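Local coordinates for protein siroheme decarboxylase (PDB 4CH7) that catalyses the decarboxylation of siroheme to 12,18-didecarboxysiroheme, a step in the biosynthesis of heme d1, at residues K20-V25 and R188-Y193; K173-I178 and L197-E202; E96-F101 and L305-R310; V232-S237 and M278-G283. One frame throughout, in Å; residues are numbered along the deposited sequence.

Overall arrangement
The first segment along the chain, 20-25, is joined in interaction 1 to 188-193, 162 residues lying between them, which ties one helix-turn-helix domain to the other. Segment 96-101 comes next and meets 305-310 in interaction 3, the longest of the loops, where the two AsnC-like domains share a sheet. Interactions 1 and 3 therefore cross. Interaction 2 (173-178 with 197-202) closes a short loop within the second helix-turn-helix domain and crosses interaction 1, while lying wholly inside the span of interaction 3. Interaction 4 (232-237 with 278-283) falls in that span too and shares its sheet. The centres of interactions 1 and 3 lie about 45 Å apart, on opposite sides of the chain's centre.

Interaction 1. Residues K20-V25 and R188-Y193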
# COMPACT_ATOMS: atom_id res chain seq x y z
N LYS A 20 -9.42 -7.47 -24.95
CA LYS A 20 -9.99 -6.22 -25.43
C LYS A 20 -11.35 -5.94 -24.80
O LYS A 20 -11.69 -4.79 -24.51
CB LYS A 20 -10.11 -6.22 -26.95
CG LYS A 20 -8.77 -6.34 -27.67
CD LYS A 20 -8.94 -6.29 -29.17
CE LYS A 20 -7.61 -6.45 -29.88
NZ LYS A 20 -7.77 -6.49 -31.36
N GLU A 21 -12.13 -7.00 -24.58
CA GLU A 21 -13.46 -6.86 -23.98
C GLU A 21 -13.61 -7.76 -22.76
O GLU A 21 -14.29 -8.79 -22.81
CB GLU A 21 -14.55 -7.18 -25.01
CG GLU A 21 -14.48 -6.32 -26.27
CD GLU A 21 -15.54 -6.70 -27.30
OE1 GLU A 21 -16.50 -7.40 -26.94
OE2 GLU A 21 -15.39 -6.28 -28.47
N PRO A 22 -12.99 -7.36 -21.63
CA PRO A 22 -12.96 -8.17 -20.41
C PRO A 22 -14.33 -8.28 -19.75
O PRO A 22 -14.61 -9.28 -19.10
CB PRO A 22 -11.99 -7.41 -19.51
CG PRO A 22 -12.08 -5.99 -19.96
CD PRO A 22 -12.29 -6.07 -21.45
N PHE A 23 -15.17 -7.26 -19.91
CA PHE A 23 -16.50 -7.27 -19.32
C PHE A 23 -17.47 -8.12 -20.14
O PHE A 23 -18.49 -8.57 -19.63
CB PHE A 23 -17.03 -5.85 -19.15
CG PHE A 23 -16.22 -5.01 -18.20
CD1 PHE A 23 -16.08 -5.39 -16.87
CD2 PHE A 23 -15.60 -3.85 -18.64
CE1 PHE A 23 -15.33 -4.62 -15.99
CE2 PHE A 23 -14.85 -3.08 -17.76
CZ PHE A 23 -14.72 -3.46 -16.43
N SER A 24 -17.15 -8.33 -21.41
CA SER A 24 -17.89 -9.26 -22.24
C SER A 24 -17.66 -10.68 -21.71
O SER A 24 -18.59 -11.48 -21.61
CB SER A 24 -17.44 -9.15 -23.70
OG SER A 24 -18.35 -9.81 -24.58
N VAL A 25 -16.41 -10.96 -21.36
CA VAL A 25 -16.02 -12.24 -20.80
C VAL A 25 -16.66 -12.48 -19.43
O VAL A 25 -17.21 -13.55 -19.17
CB VAL A 25 -14.48 -12.36 -20.67
CG1 VAL A 25 -14.09 -13.66 -20.00
CG2 VAL A 25 -13.83 -12.25 -22.04
N ARG A 188 -14.65 -1.37 -24.25
CA ARG A 188 -13.25 -1.44 -24.66
C ARG A 188 -12.38 -0.58 -23.75
O ARG A 188 -11.93 0.49 -24.15
CB ARG A 188 -13.11 -0.98 -26.11
CG ARG A 188 -13.91 -1.82 -27.10
CD ARG A 188 -13.11 -3.03 -27.57
NE ARG A 188 -12.02 -2.62 -28.45
CZ ARG A 188 -12.15 -2.44 -29.76
NH1 ARG A 188 -13.33 -2.62 -30.35
NH2 ARG A 188 -11.11 -2.07 -30.49
N PRO A 189 -12.12 -1.08 -22.53
CA PRO A 189 -11.45 -0.29 -21.48
C PRO A 189 -9.95 -0.11 -21.67
O PRO A 189 -9.33 0.59 -20.87
CB PRO A 189 -11.72 -1.12 -20.21
CG PRO A 189 -11.83 -2.53 -20.71
CD PRO A 189 -12.46 -2.44 -22.07
N PHE A 190 -9.37 -0.73 -22.69
CA PHE A 190 -7.95 -0.56 -22.98
C PHE A 190 -7.74 0.35 -24.19
O PHE A 190 -6.61 0.75 -24.48
CB PHE A 190 -7.29 -1.91 -23.24
CG PHE A 190 -7.21 -2.79 -22.03
CD1 PHE A 190 -6.23 -2.58 -21.07
CD2 PHE A 190 -8.10 -3.84 -21.85
CE1 PHE A 190 -6.15 -3.40 -19.94
CE2 PHE A 190 -8.03 -4.66 -20.74
CZ PHE A 190 -7.05 -4.44 -19.78
N LEU A 191 -8.83 0.67 -24.88
CA LEU A 191 -8.76 1.41 -26.14
C LEU A 191 -8.22 2.84 -25.98
O LEU A 191 -7.27 3.22 -26.66
CB LEU A 191 -10.12 1.45 -26.83
CG LEU A 191 -10.12 2.14 -28.19
CD1 LEU A 191 -9.08 1.49 -29.10
CD2 LEU A 191 -11.49 2.10 -28.84
N GLU A 192 -8.84 3.62 -25.11
CA GLU A 192 -8.41 5.00 -24.89
C GLU A 192 -6.97 5.08 -24.39
O GLU A 192 -6.20 5.94 -24.82
CB GLU A 192 -9.34 5.73 -23.93
CG GLU A 192 -10.54 6.38 -24.61
CD GLU A 192 -10.15 7.20 -25.82
OE1 GLU A 192 -9.19 7.99 -25.73
OE2 GLU A 192 -10.80 7.05 -26.87
N TYR A 193 -6.61 4.17 -23.49
CA TYR A 193 -5.23 4.04 -23.01
C TYR A 193 -4.28 3.82 -24.18
O TYR A 193 -3.24 4.46 -24.28
CB TYR A 193 -5.11 2.87 -22.04
CG TYR A 193 -5.72 3.09 -20.67
CD1 TYR A 193 -5.93 4.37 -20.18
CD2 TYR A 193 -6.08 2.02 -19.87
CE1 TYR A 193 -6.48 4.58 -18.93
CE2 TYR A 193 -6.64 2.22 -18.62
CZ TYR A 193 -6.84 3.50 -18.16
OH TYR A 193 -7.39 3.70 -16.91
O HOH W 1 -10.14 -2.68 -24.74
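The Phe190 ring meets Pro22 CG obliquely, and a bridging water lies in plane at its edge. Across the contact Pro189 CG slants against the Phe23 ring, at 4.3 Å from CE2. Between the two aromatics the prolines reach toward each other tip to tip, with Pro22 CG 3.5 Å from Pro189 CG; compact, rigid rings suit this spot because they fill space without needing polar partners. No direct hydrogen bond joins the segments. Instead the water donates to Lys20 O at 2.6 Å and accepts from Phe190 N at 2.9 Å, which gives both backbone groups a partner. Outside this apolar centre, the side chains of Arg188 and Glu21 cross obliquely, the guanidinium and carboxylate planes 19° apart. Aliphatic carbons do the touching: the bend of the arginine at chi2 (-87°) turns CD toward Glu21 CG, 3.8 Å from Arg188 CD. Glu21 OE2 stands 4.6 Å from Arg188 NH1 and well out of the guanidinium plane, which probably leaves no more than a general attraction of charges; the salt bridge of Arg188 is made by NH2 to Glu201. Each segment carries a charged residue, then Pro-Phe, at matching places in the two helix-turn-helix domains. Phe23 packs on Leu38 of helix 34-47, whereas Phe190 packs on Leu205 and Leu208 of helix 201-213.

Interaction 2. Residues K173-I178 and L197-E202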
# COMPACT_ATOMS: atom_id res chain seq x y z
N LYS A 173 6.88 2.96 -17.84
CA LYS A 173 6.55 3.99 -16.85
C LYS A 173 5.30 4.75 -17.26
O LYS A 173 4.41 4.97 -16.44
CB LYS A 173 7.72 4.96 -16.68
CG LYS A 173 8.90 4.40 -15.90
CD LYS A 173 9.91 5.51 -15.59
CE LYS A 173 11.13 4.97 -14.87
NZ LYS A 173 12.10 6.05 -14.54
N ARG A 174 5.24 5.14 -18.53
CA ARG A 174 4.07 5.83 -19.08
C ARG A 174 2.83 4.92 -19.02
O ARG A 174 1.74 5.37 -18.67
CB ARG A 174 4.31 6.25 -20.53
CG ARG A 174 5.36 7.33 -20.71
CD ARG A 174 5.31 7.91 -22.12
NE ARG A 174 5.42 6.88 -23.15
CZ ARG A 174 6.56 6.48 -23.70
NH1 ARG A 174 7.71 7.04 -23.32
NH2 ARG A 174 6.57 5.54 -24.63
N ILE A 175 3.02 3.65 -19.36
CA ILE A 175 1.96 2.65 -19.28
C ILE A 175 1.38 2.58 -17.87
O ILE A 175 0.18 2.73 -17.68
CB ILE A 175 2.47 1.25 -19.70
CG1 ILE A 175 2.69 1.19 -21.21
CG2 ILE A 175 1.48 0.18 -19.29
CD1 ILE A 175 3.22 -0.14 -21.70
N VAL A 176 2.26 2.36 -16.88
CA VAL A 176 1.86 2.36 -15.48
C VAL A 176 1.21 3.70 -15.09
O VAL A 176 0.19 3.72 -14.41
CB VAL A 176 3.06 2.08 -14.55
CG1 VAL A 176 2.68 2.29 -13.10
CG2 VAL A 176 3.57 0.67 -14.77
N SER A 177 1.82 4.79 -15.55
CA SER A 177 1.34 6.14 -15.24
C SER A 177 -0.13 6.37 -15.59
O SER A 177 -0.89 6.88 -14.77
CB SER A 177 2.22 7.18 -15.95
OG SER A 177 1.67 8.47 -15.82
N ILE A 178 -0.52 5.99 -16.80
CA ILE A 178 -1.86 6.27 -17.30
C ILE A 178 -2.89 5.17 -17.01
O ILE A 178 -4.09 5.41 -17.10
CB ILE A 178 -1.87 6.56 -18.81
CG1 ILE A 178 -1.78 5.26 -19.62
CG2 ILE A 178 -0.74 7.52 -19.19
CD1 ILE A 178 -2.38 5.37 -21.00
N LEU A 197 -1.27 6.11 -25.67
CA LEU A 197 0.08 5.55 -25.75
C LEU A 197 0.56 5.43 -27.19
O LEU A 197 1.67 4.95 -27.43
CB LEU A 197 0.14 4.20 -25.04
CG LEU A 197 -0.07 4.29 -23.53
CD1 LEU A 197 -0.25 2.91 -22.91
CD2 LEU A 197 1.09 5.02 -22.88
N ARG A 198 -0.27 5.87 -28.13
CA ARG A 198 0.05 5.82 -29.56
C ARG A 198 0.34 4.40 -30.04
O ARG A 198 1.23 4.19 -30.87
CB ARG A 198 1.23 6.74 -29.88
CG ARG A 198 1.03 8.19 -29.46
CD ARG A 198 -0.03 8.88 -30.31
NE ARG A 198 -0.01 10.32 -30.12
CZ ARG A 198 -0.84 10.98 -29.31
NH1 ARG A 198 -1.77 10.32 -28.63
NH2 ARG A 198 -0.74 12.30 -29.19
N MSE A 199 -0.40 3.44 -29.51
CA MSE A 199 -0.24 2.05 -29.91
C MSE A 199 -1.60 1.36 -30.03
O MSE A 199 -2.62 1.93 -29.66
CB MSE A 199 0.67 1.30 -28.92
CG MSE A 199 0.16 1.24 -27.48
SE MSE A 199 1.26 0.14 -26.31
CE MSE A 199 2.58 1.44 -25.79
N SER A 200 -1.60 0.15 -30.57
CA SER A 200 -2.82 -0.63 -30.67
C SER A 200 -3.17 -1.22 -29.31
O SER A 200 -2.33 -1.23 -28.40
CB SER A 200 -2.67 -1.75 -31.70
OG SER A 200 -1.79 -2.76 -31.22
N GLU A 201 -4.41 -1.68 -29.16
CA GLU A 201 -4.82 -2.39 -27.96
C GLU A 201 -3.99 -3.66 -27.82
O GLU A 201 -3.56 -4.02 -26.72
CB GLU A 201 -6.30 -2.77 -28.03
CG GLU A 201 -7.28 -1.63 -27.86
CD GLU A 201 -8.69 -2.03 -28.23
OE1 GLU A 201 -8.98 -2.11 -29.44
OE2 GLU A 201 -9.50 -2.28 -27.32
N GLU A 202 -3.77 -4.32 -28.95
CA GLU A 202 -3.02 -5.57 -28.99
C GLU A 202 -1.61 -5.37 -28.45
O GLU A 202 -1.09 -6.21 -27.71
CB GLU A 202 -2.98 -6.12 -30.41
CG GLU A 202 -2.38 -7.52 -30.53
CD GLU A 202 -2.29 -8.00 -31.96
OE1 GLU A 202 -3.33 -8.42 -32.52
OE2 GLU A 202 -1.18 -7.97 -32.53
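Arg174 touches Leu197 through its aliphatic root, CB lying 4.2 Å from Leu197 CD2, so that an exposed arginine still lends a carbon to the apolar patch. One residue on, Ile175 crosses Leu197 at about a right angle and brings CG1 to 3.8 Å from Leu197 CD1; its CD1 goes on to approach CE of the selenomethionine Met199 at 4.4 Å. A turn later Ile178 meets Leu197 tip to tip, with Ile178 CD1 3.6 Å from Leu197 CG. Leucine suits the centre of this patch because its fork gives each branch a neighbour. An alanine in place of Leu197 would probably open a gap between helix 170-179 and the turn, leaving Ile178 CD1 and Ile175 CG1 without their partner. Just after Leu197, Arg198 takes a positive phi (58°) and completes a Schellman motif, which turns the chain away from helix 191-196. Ser200 then caps the next helix, its OG bonded to Glu203 N. Within the second helix-turn-helix domain the contact thus packs helix 170-179 against the turn between helices 191-196 and 201-213, where Ile175 also rests on Leu208 and Leu197 on Leu204.

Interaction 3. Residues E96-F101 and L305-R310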
# COMPACT_ATOMS: atom_id res chain seq x y z
N GLU A 96 -0.02 9.44 13.96
CA GLU A 96 0.53 9.67 15.28
C GLU A 96 0.27 8.42 16.10
O GLU A 96 -0.86 7.93 16.16
CB GLU A 96 -0.12 10.87 15.95
CG GLU A 96 0.30 11.05 17.40
CD GLU A 96 -0.37 12.22 18.07
OE1 GLU A 96 -0.93 13.08 17.35
OE2 GLU A 96 -0.34 12.29 19.31
N ARG A 97 1.32 7.89 16.73
CA ARG A 97 1.19 6.65 17.48
C ARG A 97 1.72 6.77 18.90
O ARG A 97 2.51 7.66 19.22
CB ARG A 97 1.87 5.50 16.74
CG ARG A 97 1.26 5.22 15.37
CD ARG A 97 1.79 3.95 14.73
NE ARG A 97 1.19 3.72 13.42
CZ ARG A 97 0.01 3.13 13.24
NH1 ARG A 97 -0.70 2.72 14.28
NH2 ARG A 97 -0.47 2.96 12.01
N THR A 98 1.27 5.86 19.76
CA THR A 98 1.69 5.82 21.15
C THR A 98 3.01 5.06 21.29
O THR A 98 3.02 3.83 21.41
CB THR A 98 0.63 5.16 22.05
OG1 THR A 98 0.54 3.76 21.73
CG2 THR A 98 -0.73 5.81 21.84
N HIS A 99 4.11 5.80 21.25
CA HIS A 99 5.45 5.23 21.31
C HIS A 99 6.45 6.38 21.40
O HIS A 99 6.11 7.52 21.08
CB HIS A 99 5.73 4.39 20.06
CG HIS A 99 6.91 3.48 20.19
ND1 HIS A 99 8.17 3.82 19.74
CD2 HIS A 99 7.03 2.22 20.69
CE1 HIS A 99 9.01 2.82 19.97
NE2 HIS A 99 8.34 1.84 20.54
N ASP A 100 7.68 6.08 21.83
CA ASP A 100 8.73 7.10 21.88
C ASP A 100 8.93 7.71 20.49
O ASP A 100 9.14 8.92 20.35
CB ASP A 100 10.04 6.51 22.41
CG ASP A 100 10.05 6.42 23.93
OD1 ASP A 100 9.00 6.10 24.52
OD2 ASP A 100 11.12 6.67 24.52
N PHE A 101 8.85 6.86 19.47
CA PHE A 101 8.66 7.34 18.11
C PHE A 101 7.17 7.52 17.90
O PHE A 101 6.42 6.55 17.78
CB PHE A 101 9.24 6.35 17.10
CG PHE A 101 10.74 6.19 17.19
CD1 PHE A 101 11.59 7.05 16.51
CD2 PHE A 101 11.29 5.17 17.97
CE1 PHE A 101 12.96 6.90 16.60
CE2 PHE A 101 12.66 5.02 18.06
CZ PHE A 101 13.50 5.88 17.37
N LEU A 305 2.32 -2.08 21.90
CA LEU A 305 1.12 -1.66 21.19
C LEU A 305 1.20 -0.19 20.82
O LEU A 305 1.13 0.69 21.68
CB LEU A 305 -0.13 -1.93 22.05
CG LEU A 305 -0.42 -3.40 22.35
CD1 LEU A 305 -1.70 -3.56 23.16
CD2 LEU A 305 -0.51 -4.20 21.06
N LEU A 306 1.38 0.07 19.53
CA LEU A 306 1.48 1.44 19.04
C LEU A 306 0.12 1.89 18.50
O LEU A 306 -0.17 1.74 17.31
CB LEU A 306 2.56 1.56 17.96
CG LEU A 306 4.03 1.49 18.42
CD1 LEU A 306 4.45 0.07 18.78
CD2 LEU A 306 4.95 2.06 17.35
N PHE A 307 -0.70 2.45 19.38
CA PHE A 307 -2.05 2.86 19.02
C PHE A 307 -2.06 4.08 18.10
O PHE A 307 -1.32 5.04 18.31
CB PHE A 307 -2.87 3.17 20.28
CG PHE A 307 -3.17 1.96 21.12
CD1 PHE A 307 -4.31 1.21 20.89
CD2 PHE A 307 -2.31 1.58 22.15
CE1 PHE A 307 -4.59 0.09 21.66
CE2 PHE A 307 -2.59 0.47 22.92
CZ PHE A 307 -3.73 -0.28 22.68
N SER A 308 -2.90 4.02 17.07
CA SER A 308 -3.10 5.16 16.18
C SER A 308 -4.03 6.17 16.85
O SER A 308 -5.21 5.91 17.03
CB SER A 308 -3.69 4.69 14.85
OG SER A 308 -4.31 5.76 14.15
N THR A 309 -3.48 7.32 17.23
CA THR A 309 -4.26 8.35 17.91
C THR A 309 -4.60 9.51 16.98
O THR A 309 -5.39 10.39 17.33
CB THR A 309 -3.55 8.87 19.18
OG1 THR A 309 -2.22 9.29 18.85
CG2 THR A 309 -3.48 7.77 20.23
N ARG A 310 -4.00 9.50 15.79
CA ARG A 310 -4.29 10.48 14.75
C ARG A 310 -3.99 9.93 13.36
O ARG A 310 -3.05 9.16 13.18
CB ARG A 310 -3.50 11.78 14.95
CG ARG A 310 -4.16 12.80 15.86
CD ARG A 310 -3.73 14.22 15.53
NE ARG A 310 -4.28 14.68 14.25
CZ ARG A 310 -4.30 15.95 13.85
NH1 ARG A 310 -3.80 16.89 14.63
NH2 ARG A 310 -4.83 16.26 12.68
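A classic beta bulge joins the two AsnC-like domains here: Glu96 faces both Thr309 and Arg310. Glu96 N donates to Arg310 O at 3.1 Å, and Thr309 N donates to Glu96 O at 2.9 Å. The Glu96 carboxylate finds its strong partner outside, in a salt bridge to Arg75. Beyond the bulge Thr98 uses both backbone and side chain: its N reaches a lone pair of Phe307 O, while OG1 accepts from Phe307 N at 3.0 Å. With chi1 at 68°, that hydroxyl also lies in plane at the edge of the Phe307 ring. Arg97, extended from CG to NE, crosses Leu306 at about a right angle and sends NH1 to Leu306 O at 3.2 Å. A leucine in place of Arg97 would lose this N-H and would probably leave Leu306 O relying on its likely bond from Met236 N. At the far end Leu306 CD2 packs on His99 CB at 3.7 Å. Arg97 also touches Trp104, and its side chain is about 7 Å from that of His93, the inferred active-site residue. Such a seam between two AsnC-like sheets is characteristic of the dimeric alpha-beta barrel, built here from a single chain.

Interaction 4. Residues V232-S237 and M278-G283; sequences VANAMS and MMHGKG
Ala233 and Ala235 pair with Gly281 and Met279 in two antiparallel hydrogen-bonded pairs, joining the first and third strands of a ferredoxin-like beta-alpha-beta-beta-alpha-beta domain. Both pairs are doubly bonded. Ala233 N donates to Gly281 O and Gly281 N to Ala233 O, each at 2.9 Å. Ala235 N donates to Met279 O at 2.8 Å, and Met279 N answers to Ala235 O at 2.6 Å, nearly along the C=O axis. Asn234, Met236 and Met278 turn backbone groups outward: Asn234 and Met236 bond to Ser308 and Leu306 of strand 303-314, and Met278 to Ser260 and His261 on the other flank. Asn234 ND2 is taken by Tyr231 O, while its OD1 lies 3.2 Å from His280 CB. Ser237 OG is held by Ala277 O and Trp239 NE1, a small hydroxyl satisfied in a buried place. Past the strand, Lys282 N is bonded to Glu286 OE1 as the chain enters helix 284-297. Small Ala233 lets Gly283, the N-cap residue of that helix, come close, its C lying 3.5 Å from Ala233 CB. On the face bearing Ala235, the selenomethionine Met279 extends to Ile287 and Ile294 of the helix. The opposite face carries two more selenomethionines, Met236 and Met278, side by side and pointing the same way, with Met278 bent at chi2 and chi3, which brings its CE to 3.6 Å from Met236 CG.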
# COMPACT_ATOMS: atom_id res chain seq x y z
N VAL A 232 -13.07 1.69 15.70
CA VAL A 232 -12.83 2.75 16.66
C VAL A 232 -11.34 2.83 16.99
O VAL A 232 -10.62 3.67 16.45
CB VAL A 232 -13.60 2.52 17.98
CG1 VAL A 232 -13.44 3.71 18.92
CG2 VAL A 232 -15.08 2.28 17.68
N ALA A 233 -10.89 1.94 17.86
CA ALA A 233 -9.48 1.90 18.26
C ALA A 233 -8.65 1.08 17.28
O ALA A 233 -9.10 0.04 16.79
CB ALA A 233 -9.34 1.35 19.67
N ASN A 234 -7.44 1.54 17.02
CA ASN A 234 -6.52 0.83 16.14
C ASN A 234 -5.10 0.87 16.69
O ASN A 234 -4.71 1.84 17.34
CB ASN A 234 -6.55 1.43 14.73
CG ASN A 234 -7.89 1.24 14.05
OD1 ASN A 234 -8.10 0.27 13.33
ND2 ASN A 234 -8.80 2.18 14.27
N ALA A 235 -4.34 -0.18 16.42
CA ALA A 235 -2.96 -0.24 16.88
C ALA A 235 -2.10 -1.09 15.97
O ALA A 235 -2.54 -2.13 15.47
CB ALA A 235 -2.88 -0.77 18.30
N MSE A 236 -0.88 -0.63 15.74
CA MSE A 236 0.15 -1.46 15.15
C MSE A 236 0.80 -2.21 16.30
O MSE A 236 1.50 -1.61 17.12
CB MSE A 236 1.18 -0.61 14.41
CG MSE A 236 2.52 -1.30 14.17
SE MSE A 236 3.77 -0.14 13.24
CE MSE A 236 2.73 0.15 11.63
N SER A 237 0.54 -3.51 16.38
CA SER A 237 1.21 -4.34 17.39
C SER A 237 2.53 -4.82 16.81
O SER A 237 2.57 -5.33 15.69
CB SER A 237 0.33 -5.52 17.79
OG SER A 237 0.22 -6.45 16.73
N MSE A 278 -1.36 -5.43 12.48
CA MSE A 278 -2.34 -4.37 12.65
C MSE A 278 -3.53 -4.89 13.45
O MSE A 278 -4.21 -5.82 13.03
CB MSE A 278 -2.82 -3.85 11.29
CG MSE A 278 -1.71 -3.32 10.39
SE MSE A 278 -0.53 -2.04 11.24
CE MSE A 278 0.96 -3.23 11.61
N MSE A 279 -3.77 -4.28 14.60
CA MSE A 279 -4.92 -4.64 15.42
C MSE A 279 -5.95 -3.52 15.40
O MSE A 279 -5.63 -2.35 15.20
CB MSE A 279 -4.50 -4.97 16.85
CG MSE A 279 -3.80 -6.31 17.03
SE MSE A 279 -3.10 -6.53 18.82
CE MSE A 279 -2.33 -8.30 18.65
N HIS A 280 -7.21 -3.91 15.61
CA HIS A 280 -8.29 -2.95 15.77
C HIS A 280 -9.29 -3.51 16.76
O HIS A 280 -9.39 -4.73 16.93
CB HIS A 280 -8.97 -2.65 14.43
CG HIS A 280 -9.47 -3.87 13.72
ND1 HIS A 280 -8.99 -4.26 12.49
CD2 HIS A 280 -10.42 -4.78 14.06
CE1 HIS A 280 -9.61 -5.36 12.10
NE2 HIS A 280 -10.48 -5.70 13.04
N GLY A 281 -10.00 -2.62 17.44
CA GLY A 281 -11.01 -3.03 18.39
C GLY A 281 -11.97 -1.88 18.60
O GLY A 281 -11.81 -0.81 18.01
N LYS A 282 -12.98 -2.10 19.44
CA LYS A 282 -13.91 -1.03 19.78
C LYS A 282 -13.48 -0.41 21.11
O LYS A 282 -14.31 -0.00 21.92
CB LYS A 282 -15.34 -1.57 19.82
CG LYS A 282 -15.81 -2.05 18.45
CD LYS A 282 -16.97 -3.04 18.53
CE LYS A 282 -18.29 -2.35 18.83
NZ LYS A 282 -19.43 -3.31 18.73
N GLY A 283 -12.16 -0.34 21.30
CA GLY A 283 -11.56 0.19 22.51
C GLY A 283 -10.11 -0.25 22.64
O GLY A 283 -9.76 -1.34 22.20